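PDB 5GUF: CDP-archaeol synthase from Aeropyrum pernix K1, which catalyses, in the membrane, the magnesium-dependent transfer of a cytidylyl group from CTP to an archaeal ether-lipid phosphate, giving CDP-archaeol and diphosphate. Local coordinates for residues 96-107 and 120-128. Numbering follows the deposited sequence.
With K (potassium ion), chain F; CTP (cytidine-5'-triphosphate), chain B.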
# COMPACT_ATOMS: atom_id res chain seq x y z
N ALA A 96 -9.08 -9.06 10.69
CA ALA A 96 -8.46 -9.50 9.45
C ALA A 96 -9.52 -9.84 8.42
O ALA A 96 -9.39 -9.47 7.25
CB ALA A 96 -7.56 -10.70 9.71
N LEU A 97 -10.59 -10.53 8.84
CA LEU A 97 -11.63 -10.92 7.90
C LEU A 97 -12.42 -9.70 7.41
O LEU A 97 -12.78 -9.62 6.22
CB LEU A 97 -12.57 -11.94 8.54
CG LEU A 97 -11.91 -13.30 8.84
CD1 LEU A 97 -12.77 -14.17 9.80
CD2 LEU A 97 -11.54 -14.06 7.57
N ALA A 98 -12.68 -8.74 8.30
CA ALA A 98 -13.41 -7.54 7.92
C ALA A 98 -12.59 -6.69 6.95
O ALA A 98 -13.13 -6.16 5.97
CB ALA A 98 -13.77 -6.73 9.18
N GLY A 99 -11.28 -6.58 7.21
CA GLY A 99 -10.42 -5.80 6.33
C GLY A 99 -10.28 -6.41 4.95
O GLY A 99 -10.21 -5.69 3.95
N ASP A 100 -10.24 -7.73 4.87
CA ASP A 100 -10.21 -8.38 3.56
C ASP A 100 -11.52 -8.13 2.80
O ASP A 100 -11.50 -7.89 1.59
CB ASP A 100 -9.96 -9.87 3.74
CG ASP A 100 -10.06 -10.64 2.45
OD1 ASP A 100 -9.28 -10.37 1.51
OD2 ASP A 100 -10.92 -11.54 2.39
N MET A 101 -12.65 -8.17 3.50
CA MET A 101 -13.91 -7.82 2.85
C MET A 101 -13.96 -6.34 2.48
O MET A 101 -14.44 -5.99 1.41
CB MET A 101 -15.08 -8.20 3.76
CG MET A 101 -15.30 -9.70 3.80
SD MET A 101 -16.86 -10.08 4.60
CE MET A 101 -16.42 -9.62 6.28
N ALA A 102 -13.46 -5.47 3.36
CA ALA A 102 -13.42 -4.05 3.01
C ALA A 102 -12.59 -3.81 1.76
O ALA A 102 -12.92 -2.95 0.93
CB ALA A 102 -12.90 -3.23 4.20
N GLY A 103 -11.52 -4.59 1.59
CA GLY A 103 -10.71 -4.48 0.39
C GLY A 103 -11.45 -4.94 -0.86
O GLY A 103 -11.35 -4.32 -1.91
N SER A 104 -12.18 -6.06 -0.75
CA SER A 104 -13.02 -6.52 -1.86
C SER A 104 -14.10 -5.51 -2.18
O SER A 104 -14.41 -5.27 -3.36
CB SER A 104 -13.64 -7.87 -1.51
OG SER A 104 -12.76 -8.88 -1.87
N PHE A 105 -14.71 -4.92 -1.15
CA PHE A 105 -15.66 -3.84 -1.37
C PHE A 105 -15.05 -2.73 -2.21
O PHE A 105 -15.67 -2.26 -3.18
CB PHE A 105 -16.14 -3.28 -0.03
CG PHE A 105 -17.04 -2.09 -0.17
CD1 PHE A 105 -18.34 -2.25 -0.62
CD2 PHE A 105 -16.57 -0.81 0.11
CE1 PHE A 105 -19.18 -1.15 -0.76
CE2 PHE A 105 -17.40 0.29 -0.02
CZ PHE A 105 -18.70 0.13 -0.48
N VAL A 106 -13.84 -2.29 -1.85
CA VAL A 106 -13.21 -1.20 -2.57
C VAL A 106 -12.89 -1.61 -4.00
O VAL A 106 -13.08 -0.83 -4.94
CB VAL A 106 -11.97 -0.71 -1.80
CG1 VAL A 106 -11.03 0.09 -2.68
CG2 VAL A 106 -12.40 0.16 -0.60
N LYS A 107 -12.49 -2.87 -4.21
CA LYS A 107 -12.19 -3.32 -5.57
C LYS A 107 -13.43 -3.30 -6.45
O LYS A 107 -13.37 -2.90 -7.62
CB LYS A 107 -11.58 -4.72 -5.56
CG LYS A 107 -10.19 -4.82 -4.96
CD LYS A 107 -9.77 -6.26 -4.83
CE LYS A 107 -9.29 -6.80 -6.16
NZ LYS A 107 -8.76 -8.18 -5.99
N LEU A 120 -0.56 -4.78 -3.47
CA LEU A 120 -0.56 -4.05 -2.20
C LEU A 120 -1.89 -4.22 -1.48
O LEU A 120 -1.92 -4.82 -0.40
CB LEU A 120 -0.23 -2.57 -2.40
CG LEU A 120 1.22 -2.24 -2.74
CD1 LEU A 120 1.49 -0.77 -2.43
CD2 LEU A 120 2.25 -3.18 -2.04
N LEU A 121 -2.99 -3.72 -2.05
CA LEU A 121 -4.28 -3.82 -1.36
C LEU A 121 -4.66 -5.28 -1.08
O LEU A 121 -5.11 -5.60 0.03
CB LEU A 121 -5.38 -3.14 -2.18
CG LEU A 121 -6.81 -3.20 -1.61
CD1 LEU A 121 -6.90 -2.51 -0.23
CD2 LEU A 121 -7.84 -2.61 -2.56
N ASP A 122 -4.48 -6.17 -2.07
CA ASP A 122 -4.80 -7.59 -1.88
C ASP A 122 -3.98 -8.21 -0.76
O ASP A 122 -4.42 -9.18 -0.13
CB ASP A 122 -4.54 -8.37 -3.17
CG ASP A 122 -5.66 -8.22 -4.21
OD1 ASP A 122 -6.75 -7.72 -3.85
OD2 ASP A 122 -5.43 -8.58 -5.39
N GLN A 123 -2.77 -7.72 -0.52
CA GLN A 123 -1.91 -8.35 0.47
C GLN A 123 -2.01 -7.70 1.84
O GLN A 123 -1.65 -8.33 2.83
CB GLN A 123 -0.46 -8.34 0.00
CG GLN A 123 -0.16 -9.15 -1.25
CD GLN A 123 -0.57 -8.44 -2.54
OE1 GLN A 123 -0.56 -7.20 -2.62
NE2 GLN A 123 -0.93 -9.23 -3.55
N LEU A 124 -2.51 -6.47 1.93
CA LEU A 124 -2.41 -5.71 3.17
C LEU A 124 -3.75 -5.39 3.82
O LEU A 124 -3.76 -5.02 5.00
CB LEU A 124 -1.63 -4.42 2.91
CG LEU A 124 -0.14 -4.65 2.65
CD1 LEU A 124 0.61 -3.33 2.57
CD2 LEU A 124 0.47 -5.55 3.73
N ASP A 125 -4.87 -5.56 3.11
CA ASP A 125 -6.18 -5.18 3.66
C ASP A 125 -6.48 -5.90 4.96
O ASP A 125 -7.00 -5.30 5.91
CB ASP A 125 -7.27 -5.46 2.62
CG ASP A 125 -7.20 -6.89 2.05
OD1 ASP A 125 -6.36 -7.72 2.48
OD2 ASP A 125 -8.01 -7.21 1.15
N PHE A 126 -6.21 -7.20 5.02
CA PHE A 126 -6.45 -7.95 6.24
C PHE A 126 -5.50 -7.52 7.36
O PHE A 126 -5.88 -7.53 8.54
CB PHE A 126 -6.30 -9.46 5.97
CG PHE A 126 -4.89 -9.92 6.04
CD1 PHE A 126 -4.07 -9.83 4.93
CD2 PHE A 126 -4.34 -10.37 7.23
CE1 PHE A 126 -2.74 -10.21 5.00
CE2 PHE A 126 -3.01 -10.74 7.31
CZ PHE A 126 -2.22 -10.67 6.18
N TYR A 127 -4.26 -7.17 7.00
CA TYR A 127 -3.29 -6.71 7.98
C TYR A 127 -3.74 -5.41 8.63
O TYR A 127 -3.57 -5.22 9.85
CB TYR A 127 -1.92 -6.54 7.33
CG TYR A 127 -0.90 -5.82 8.18
CD1 TYR A 127 -0.30 -6.46 9.25
CD2 TYR A 127 -0.52 -4.51 7.90
CE1 TYR A 127 0.64 -5.81 10.04
CE2 TYR A 127 0.42 -3.86 8.68
CZ TYR A 127 0.99 -4.52 9.75
OH TYR A 127 1.93 -3.89 10.55
N LEU A 128 -4.33 -4.50 7.84
CA LEU A 128 -4.79 -3.20 8.32
C LEU A 128 -6.03 -3.33 9.20
O LEU A 128 -6.15 -2.62 10.21
CB LEU A 128 -5.08 -2.29 7.12
CG LEU A 128 -3.87 -1.85 6.27
CD1 LEU A 128 -4.28 -1.23 4.93
CD2 LEU A 128 -2.97 -0.89 7.06
K K F . -7.41 -10.59 -0.44
N1 CTP B . -12.52 -16.79 0.30
C2 CTP B . -13.77 -17.09 0.84
N3 CTP B . -14.35 -16.28 1.81
C4 CTP B . -13.64 -15.20 2.30
C5 CTP B . -12.36 -14.93 1.80
C6 CTP B . -11.89 -15.63 0.68
O2 CTP B . -14.39 -18.07 0.45
N4 CTP B . -14.18 -14.43 3.25
C1' CTP B . -11.93 -17.73 -0.70
C2' CTP B . -12.59 -17.54 -2.06
O2' CTP B . -12.58 -18.78 -2.74
C3' CTP B . -11.65 -16.60 -2.76
C4' CTP B . -10.31 -17.13 -2.27
O4' CTP B . -10.54 -17.55 -0.93
O3' CTP B . -11.80 -16.67 -4.16
C5' CTP B . -9.18 -16.10 -2.40
O5' CTP B . -9.40 -14.99 -1.56
PA CTP B . -9.33 -13.51 -2.17
O1A CTP B . -8.05 -13.43 -2.97
O2A CTP B . -9.39 -12.44 -1.09
O3A CTP B . -10.64 -13.41 -3.10
PB CTP B . -10.62 -13.10 -4.68
O1B CTP B . -10.98 -14.37 -5.42
O2B CTP B . -9.30 -12.58 -5.17
O3B CTP B . -11.78 -11.98 -4.81
PG CTP B . -11.52 -10.39 -4.63
O1G CTP B . -11.26 -9.79 -5.98
O2G CTP B . -12.74 -9.84 -3.96
O3G CTP B . -10.32 -10.13 -3.75
O HOH W 1 -9.80 -8.72 -0.49
O HOH W 2 -8.14 -10.45 -3.25
O HOH W 3 -6.55 -10.88 1.95
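The ring of F126 meets A96 at its edge, where the A96 methyl CB stands near the ring plane, 4.1 Å from F126 CD2; one face lies against CB of Y127. A96 and G99 are small enough for the backbones to touch: the helix axes close to 6.6 Å at 140°, and CA of A96 makes a CH···O contact to O of F126. At G99 a side chain would collide with O of D125, and at G103 with the D125 carboxylate. Turned by chi1 of 50° between backbone N and carbonyl carbon, that carboxylate stands in the second shell of the potassium ion, linked through waters 1 and 3; its OD1 accepts the N-H of F126 from above its plane. D125 OD2 and D100 OD1, 3.4 Å apart, are two acceptors not bonded to each other. D100 OD1 binds the potassium at 2.7 Å, while D100 OD2 pairs with K57. D100 and K107 line the CTP pocket, and the ion joins this helix pair to the CTP alpha-phosphate through O2A. K107 crosses D122 at about a right angle in a salt bridge, K107 NZ donating to the syn lone pair of D122 OD1 at 3.0 Å; A118 N-H holds D122 OD2. K107 NZ also donates to CTP O1G, 3.0 Å away, and to R116 O; a methionine here would probably leave D122 and the triphosphate without this shared positive charge. L121 CD2 lies against K107 CG and V106 CG1, and L121 also packs on P119 of the second subunit. Helix 14-29 packs beside A96, D100 and F126, helix 59-80 borders L97 and M101, and helix 143-161 backs Y127.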